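Local coordinates for protein cofilin (Streptomyces griseoflavus, PDB 5IVU) that probably binds actin, as expected of a member of the ADF/cofilin family of cytoskeletal proteins, at residues R81-S93 with G115-V128. Numbering follows the deposited sequence.
Sequences RNKLTFVSWAPDS and GIAVEIQGTDFSEV
Thr85 to Trp89 pair in parallel with Val118 to Gly122, the two strand axes approaching to 4.6 Å at 23°, and backbone bonds pass from one strand to the other and back as a parallel register requires. The run begins with Leu84 O, which accepts from both Ala117 N (2.8 Å) and Val118 N, the second donor tilted from the carbonyl plane, and continues to Ala90 N on Gly122 O, with a weak bond from Asp92 N to Thr123 O beyond. One face carries Thr85, Val87, Trp89, Val118 and Ile120. Thr85 CG2 lies 3.7 Å from Ile120 CG1, while Thr85 OG1 bonds back to Lys83 O from above that carbonyl plane. These strands are the two ends of a beta-alpha-beta crossover through helix 96-112, and strand 118-122 is the outermost at this side of the mixed ADF-homology sheet. The helix packs on the face of Phe86 and Ser88, where a water joins Ser88 OG to Ile120 O. At the C-terminal end, Trp89 CG stands anti to the backbone N (chi1 179°), which carries the indole alongside Gly122 toward the turn beyond it. Its CH2 sits above the centre of the Phe125 ring, the planes inclined at 43°, while Asp124 O meets the indole edge in plane and Val128 CG2 lies 3.8 Å from Trp89 CZ3. Pro91 CD lies over one indole face, toward its rim, and NE1 bonds to Pro59 O. A leucine in place of Trp89 would probably leave Pro59 O without its donor and open a gap against the Phe125 ring face. In the turn, Glu127 OE1 accepts from both Thr123 N (2.7 Å) and Thr123 OG1, tying the strand's exit to the following Asx motif, in which Asp124 OD1 accepts from Glu127 N.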
loop_
_atom_site.group_PDB
_atom_site.type_symbol
_atom_site.label_atom_id
_atom_site.label_comp_id
_atom_site.label_asym_id
_atom_site.label_seq_id
_atom_site.Cartn_x
_atom_site.Cartn_y
_atom_site.Cartn_z
ATOM N N ARG A 81 -15.135 4.257 11.953
ATOM C CA ARG A 81 -15.102 3.153 10.989
ATOM C C ARG A 81 -13.664 2.866 10.537
ATOM O O ARG A 81 -12.818 3.737 10.649
ATOM C CB ARG A 81 -15.993 3.482 9.794
ATOM C CG ARG A 81 -17.514 3.658 10.142
ATOM C CD ARG A 81 -18.316 2.355 10.081
ATOM N NE ARG A 81 -19.789 2.533 10.072
ATOM C CZ ARG A 81 -20.613 2.410 9.016
ATOM N NH1 ARG A 81 -20.182 2.085 7.793
ATOM N NH2 ARG A 81 -21.928 2.607 9.190
ATOM N N ASN A 82 -13.387 1.646 10.066
ATOM C CA ASN A 82 -12.081 1.308 9.482
ATOM C C ASN A 82 -12.252 0.828 8.058
ATOM O O ASN A 82 -13.246 0.165 7.736
ATOM C CB ASN A 82 -11.336 0.245 10.293
ATOM C CG ASN A 82 -10.591 0.840 11.472
ATOM O OD1 ASN A 82 -11.198 1.227 12.473
ATOM N ND2 ASN A 82 -9.266 0.914 11.362
ATOM N N LYS A 83 -11.274 1.143 7.213
ATOM C CA LYS A 83 -11.263 0.649 5.847
ATOM C C LYS A 83 -9.854 0.269 5.419
ATOM O O LYS A 83 -8.939 1.072 5.486
ATOM C CB LYS A 83 -11.856 1.696 4.915
ATOM C CG LYS A 83 -13.370 1.725 4.965
ATOM C CD LYS A 83 -13.982 2.555 3.853
ATOM C CE LYS A 83 -15.445 2.199 3.653
ATOM N NZ LYS A 83 -16.101 3.104 2.666
ATOM N N LEU A 84 -9.696 -0.972 4.979
ATOM C CA LEU A 84 -8.432 -1.450 4.446
ATOM C C LEU A 84 -8.254 -0.799 3.071
ATOM O O LEU A 84 -9.083 -0.978 2.175
ATOM C CB LEU A 84 -8.421 -2.983 4.348
ATOM C CG LEU A 84 -8.586 -3.711 5.697
ATOM C CD1 LEU A 84 -9.156 -5.109 5.525
ATOM C CD2 LEU A 84 -7.272 -3.759 6.458
ATOM N N THR A 85 -7.168 -0.049 2.930
ATOM C CA THR A 85 -6.917 0.801 1.786
ATOM C C THR A 85 -5.674 0.342 1.028
ATOM O O THR A 85 -4.590 0.312 1.592
ATOM C CB THR A 85 -6.701 2.258 2.251
ATOM O OG1 THR A 85 -7.801 2.673 3.072
ATOM C CG2 THR A 85 -6.547 3.194 1.061
ATOM N N PHE A 86 -5.850 -0.035 -0.239
ATOM C CA PHE A 86 -4.741 -0.356 -1.139
ATOM C C PHE A 86 -4.286 0.907 -1.850
ATOM O O PHE A 86 -5.108 1.688 -2.315
ATOM C CB PHE A 86 -5.174 -1.398 -2.165
ATOM C CG PHE A 86 -4.041 -1.974 -2.960
ATOM C CD1 PHE A 86 -3.299 -3.038 -2.467
ATOM C CD2 PHE A 86 -3.721 -1.460 -4.205
ATOM C CE1 PHE A 86 -2.259 -3.583 -3.203
ATOM C CE2 PHE A 86 -2.683 -1.996 -4.948
ATOM C CZ PHE A 86 -1.948 -3.060 -4.446
ATOM N N VAL A 87 -2.976 1.101 -1.913
ATOM C CA VAL A 87 -2.371 2.303 -2.454
ATOM C C VAL A 87 -1.380 1.867 -3.522
ATOM O O VAL A 87 -0.447 1.132 -3.217
ATOM C CB VAL A 87 -1.599 3.083 -1.358
ATOM C CG1 VAL A 87 -0.841 4.277 -1.941
ATOM C CG2 VAL A 87 -2.551 3.548 -0.264
ATOM N N SER A 88 -1.584 2.306 -4.760
ATOM C CA SER A 88 -0.556 2.200 -5.783
ATOM C C SER A 88 0.206 3.523 -5.793
ATOM O O SER A 88 -0.361 4.561 -6.124
ATOM C CB SER A 88 -1.164 1.928 -7.149
ATOM O OG SER A 88 -1.871 0.711 -7.132
ATOM N N TRP A 89 1.473 3.480 -5.384
ATOM C CA TRP A 89 2.315 4.662 -5.339
ATOM C C TRP A 89 3.152 4.674 -6.611
ATOM O O TRP A 89 3.929 3.757 -6.864
ATOM C CB TRP A 89 3.178 4.645 -4.078
ATOM C CG TRP A 89 4.119 5.792 -3.924
ATOM C CD1 TRP A 89 5.471 5.722 -3.795
ATOM C CD2 TRP A 89 3.780 7.179 -3.879
ATOM N NE1 TRP A 89 6.004 6.979 -3.680
ATOM C CE2 TRP A 89 4.987 7.895 -3.725
ATOM C CE3 TRP A 89 2.572 7.891 -3.954
ATOM C CZ2 TRP A 89 5.025 9.285 -3.634
ATOM C CZ3 TRP A 89 2.609 9.277 -3.869
ATOM C CH2 TRP A 89 3.831 9.959 -3.705
ATOM N N ALA A 90 2.966 5.713 -7.420
ATOM C CA ALA A 90 3.609 5.824 -8.726
ATOM C C ALA A 90 3.960 7.288 -8.965
ATOM O O ALA A 90 3.321 7.957 -9.783
ATOM C CB ALA A 90 2.681 5.290 -9.811
ATOM N N PRO A 91 4.975 7.791 -8.246
ATOM C CA PRO A 91 5.316 9.205 -8.328
ATOM C C PRO A 91 5.958 9.555 -9.662
ATOM O O PRO A 91 6.678 8.723 -10.228
ATOM C CB PRO A 91 6.314 9.389 -7.174
ATOM C CG PRO A 91 6.981 8.069 -7.046
ATOM C CD PRO A 91 5.917 7.061 -7.376
ATOM N N ASP A 92 5.715 10.780 -10.125
ATOM C CA ASP A 92 6.166 11.248 -11.437
ATOM C C ASP A 92 7.677 11.074 -11.656
ATOM O O ASP A 92 8.108 10.654 -12.730
ATOM C CB ASP A 92 5.778 12.724 -11.642
ATOM C CG ASP A 92 4.256 12.956 -11.626
ATOM O OD1 ASP A 92 3.484 11.982 -11.751
ATOM O OD2 ASP A 92 3.837 14.127 -11.479
ATOM N N SER A 93 8.469 11.367 -10.626
ATOM C CA SER A 93 9.931 11.291 -10.715
ATOM C C SER A 93 10.520 9.874 -10.717
ATOM O O SER A 93 11.722 9.720 -10.928
ATOM C CB SER A 93 10.560 12.099 -9.579
ATOM O OG SER A 93 10.095 11.633 -8.331
ATOM N N GLY A 115 -10.757 -8.427 0.892
ATOM C CA GLY A 115 -11.451 -7.468 1.756
ATOM C C GLY A 115 -10.924 -6.046 1.748
ATOM O O GLY A 115 -11.170 -5.294 2.695
ATOM N N ILE A 116 -10.217 -5.666 0.684
ATOM C CA ILE A 116 -9.802 -4.269 0.496
ATOM C C ILE A 116 -11.062 -3.440 0.234
ATOM O O ILE A 116 -11.869 -3.796 -0.619
ATOM C CB ILE A 116 -8.820 -4.112 -0.685
ATOM C CG1 ILE A 116 -7.476 -4.814 -0.402
ATOM C CG2 ILE A 116 -8.605 -2.643 -1.030
ATOM C CD1 ILE A 116 -6.648 -4.245 0.730
ATOM N N ALA A 117 -11.224 -2.353 0.987
ATOM C CA ALA A 117 -12.425 -1.512 0.918
ATOM C C ALA A 117 -12.260 -0.307 0.007
ATOM O O ALA A 117 -13.231 0.095 -0.624
ATOM C CB ALA A 117 -12.827 -1.054 2.305
ATOM N N VAL A 118 -11.054 0.271 -0.049
ATOM C CA VAL A 118 -10.755 1.395 -0.950
ATOM C C VAL A 118 -9.407 1.236 -1.654
ATOM O O VAL A 118 -8.490 0.617 -1.130
ATOM C CB VAL A 118 -10.782 2.776 -0.240
ATOM C CG1 VAL A 118 -12.211 3.262 -0.001
ATOM C CG2 VAL A 118 -10.030 2.730 1.067
ATOM N N GLU A 119 -9.316 1.819 -2.848
ATOM C CA GLU A 119 -8.095 1.860 -3.634
ATOM C C GLU A 119 -7.715 3.302 -3.941
ATOM O O GLU A 119 -8.573 4.135 -4.231
ATOM C CB GLU A 119 -8.276 1.132 -4.957
ATOM C CG GLU A 119 -8.583 -0.345 -4.823
ATOM C CD GLU A 119 -8.927 -0.959 -6.158
ATOM O OE1 GLU A 119 -9.956 -0.542 -6.738
ATOM O OE2 GLU A 119 -8.157 -1.835 -6.623
ATOM N N ILE A 120 -6.416 3.563 -3.891
ATOM C CA ILE A 120 -5.858 4.860 -4.186
ATOM C C ILE A 120 -4.741 4.648 -5.212
ATOM O O ILE A 120 -3.922 3.749 -5.067
ATOM C CB ILE A 120 -5.272 5.536 -2.917
ATOM C CG1 ILE A 120 -6.285 5.580 -1.761
ATOM C CG2 ILE A 120 -4.799 6.951 -3.227
ATOM C CD1 ILE A 120 -7.432 6.551 -1.949
ATOM N N GLN A 121 -4.744 5.468 -6.257
ATOM C CA GLN A 121 -3.640 5.571 -7.193
ATOM C C GLN A 121 -3.030 6.932 -6.897
ATOM O O GLN A 121 -3.722 7.946 -6.965
ATOM C CB GLN A 121 -4.169 5.478 -8.624
ATOM C CG GLN A 121 -3.101 5.449 -9.722
ATOM C CD GLN A 121 -2.401 4.097 -9.890
ATOM O OE1 GLN A 121 -3.024 3.035 -9.798
ATOM N NE2 GLN A 121 -1.097 4.141 -10.170
ATOM N N GLY A 122 -1.764 6.954 -6.498
ATOM C CA GLY A 122 -1.099 8.188 -6.081
ATOM C C GLY A 122 0.089 8.482 -6.966
ATOM O O GLY A 122 1.003 7.661 -7.049
ATOM N N THR A 123 0.078 9.661 -7.601
ATOM C CA THR A 123 1.193 10.161 -8.417
ATOM C C THR A 123 1.950 11.343 -7.811
ATOM O O THR A 123 2.974 11.769 -8.351
ATOM C CB THR A 123 0.701 10.595 -9.804
ATOM O OG1 THR A 123 -0.334 11.573 -9.651
ATOM C CG2 THR A 123 0.158 9.402 -10.567
ATOM N N ASP A 124 1.463 11.867 -6.700
ATOM C CA ASP A 124 2.155 12.959 -5.994
ATOM C C ASP A 124 1.702 12.895 -4.524
ATOM O O ASP A 124 0.686 12.257 -4.203
ATOM C CB ASP A 124 1.962 14.344 -6.677
ATOM C CG ASP A 124 0.527 14.783 -6.722
ATOM O OD1 ASP A 124 -0.067 14.862 -5.634
ATOM O OD2 ASP A 124 0.006 15.064 -7.833
ATOM N N PHE A 125 2.472 13.508 -3.638
ATOM C CA PHE A 125 2.200 13.401 -2.205
ATOM C C PHE A 125 0.834 13.950 -1.784
ATOM O O PHE A 125 0.257 13.434 -0.840
ATOM C CB PHE A 125 3.345 13.992 -1.365
ATOM C CG PHE A 125 4.558 13.092 -1.285
ATOM C CD1 PHE A 125 4.520 11.912 -0.537
ATOM C CD2 PHE A 125 5.724 13.407 -1.973
ATOM C CE1 PHE A 125 5.621 11.072 -0.468
ATOM C CE2 PHE A 125 6.826 12.572 -1.912
ATOM C CZ PHE A 125 6.776 11.405 -1.160
ATOM N N SER A 126 0.293 14.931 -2.500
ATOM C CA SER A 126 -1.061 15.443 -2.193
ATOM C C SER A 126 -2.169 14.404 -2.408
ATOM O O SER A 126 -3.205 14.456 -1.740
ATOM C CB SER A 126 -1.392 16.678 -3.028
ATOM O OG SER A 126 -1.484 16.352 -4.403
ATOM N N GLU A 127 -1.938 13.475 -3.336
ATOM C CA GLU A 127 -2.890 12.409 -3.638
ATOM C C GLU A 127 -2.933 11.285 -2.590
ATOM O O GLU A 127 -3.887 10.523 -2.562
ATOM C CB GLU A 127 -2.633 11.864 -5.046
ATOM C CG GLU A 127 -2.932 12.921 -6.098
ATOM C CD GLU A 127 -2.594 12.512 -7.520
ATOM O OE1 GLU A 127 -1.976 11.452 -7.733
ATOM O OE2 GLU A 127 -2.925 13.291 -8.439
ATOM N N VAL A 128 -1.916 11.200 -1.736
ATOM C CA VAL A 128 -1.899 10.257 -0.604
ATOM C C VAL A 128 -1.915 10.954 0.765
ATOM O O VAL A 128 -1.754 10.292 1.791
ATOM C CB VAL A 128 -0.706 9.268 -0.692
ATOM C CG1 VAL A 128 -0.866 8.374 -1.917
ATOM C CG2 VAL A 128 0.643 9.994 -0.730
HETATM O O HOH W 1 -16.003 1.144 0.502
HETATM O O HOH W 2 -4.450 1.184 -6.440
#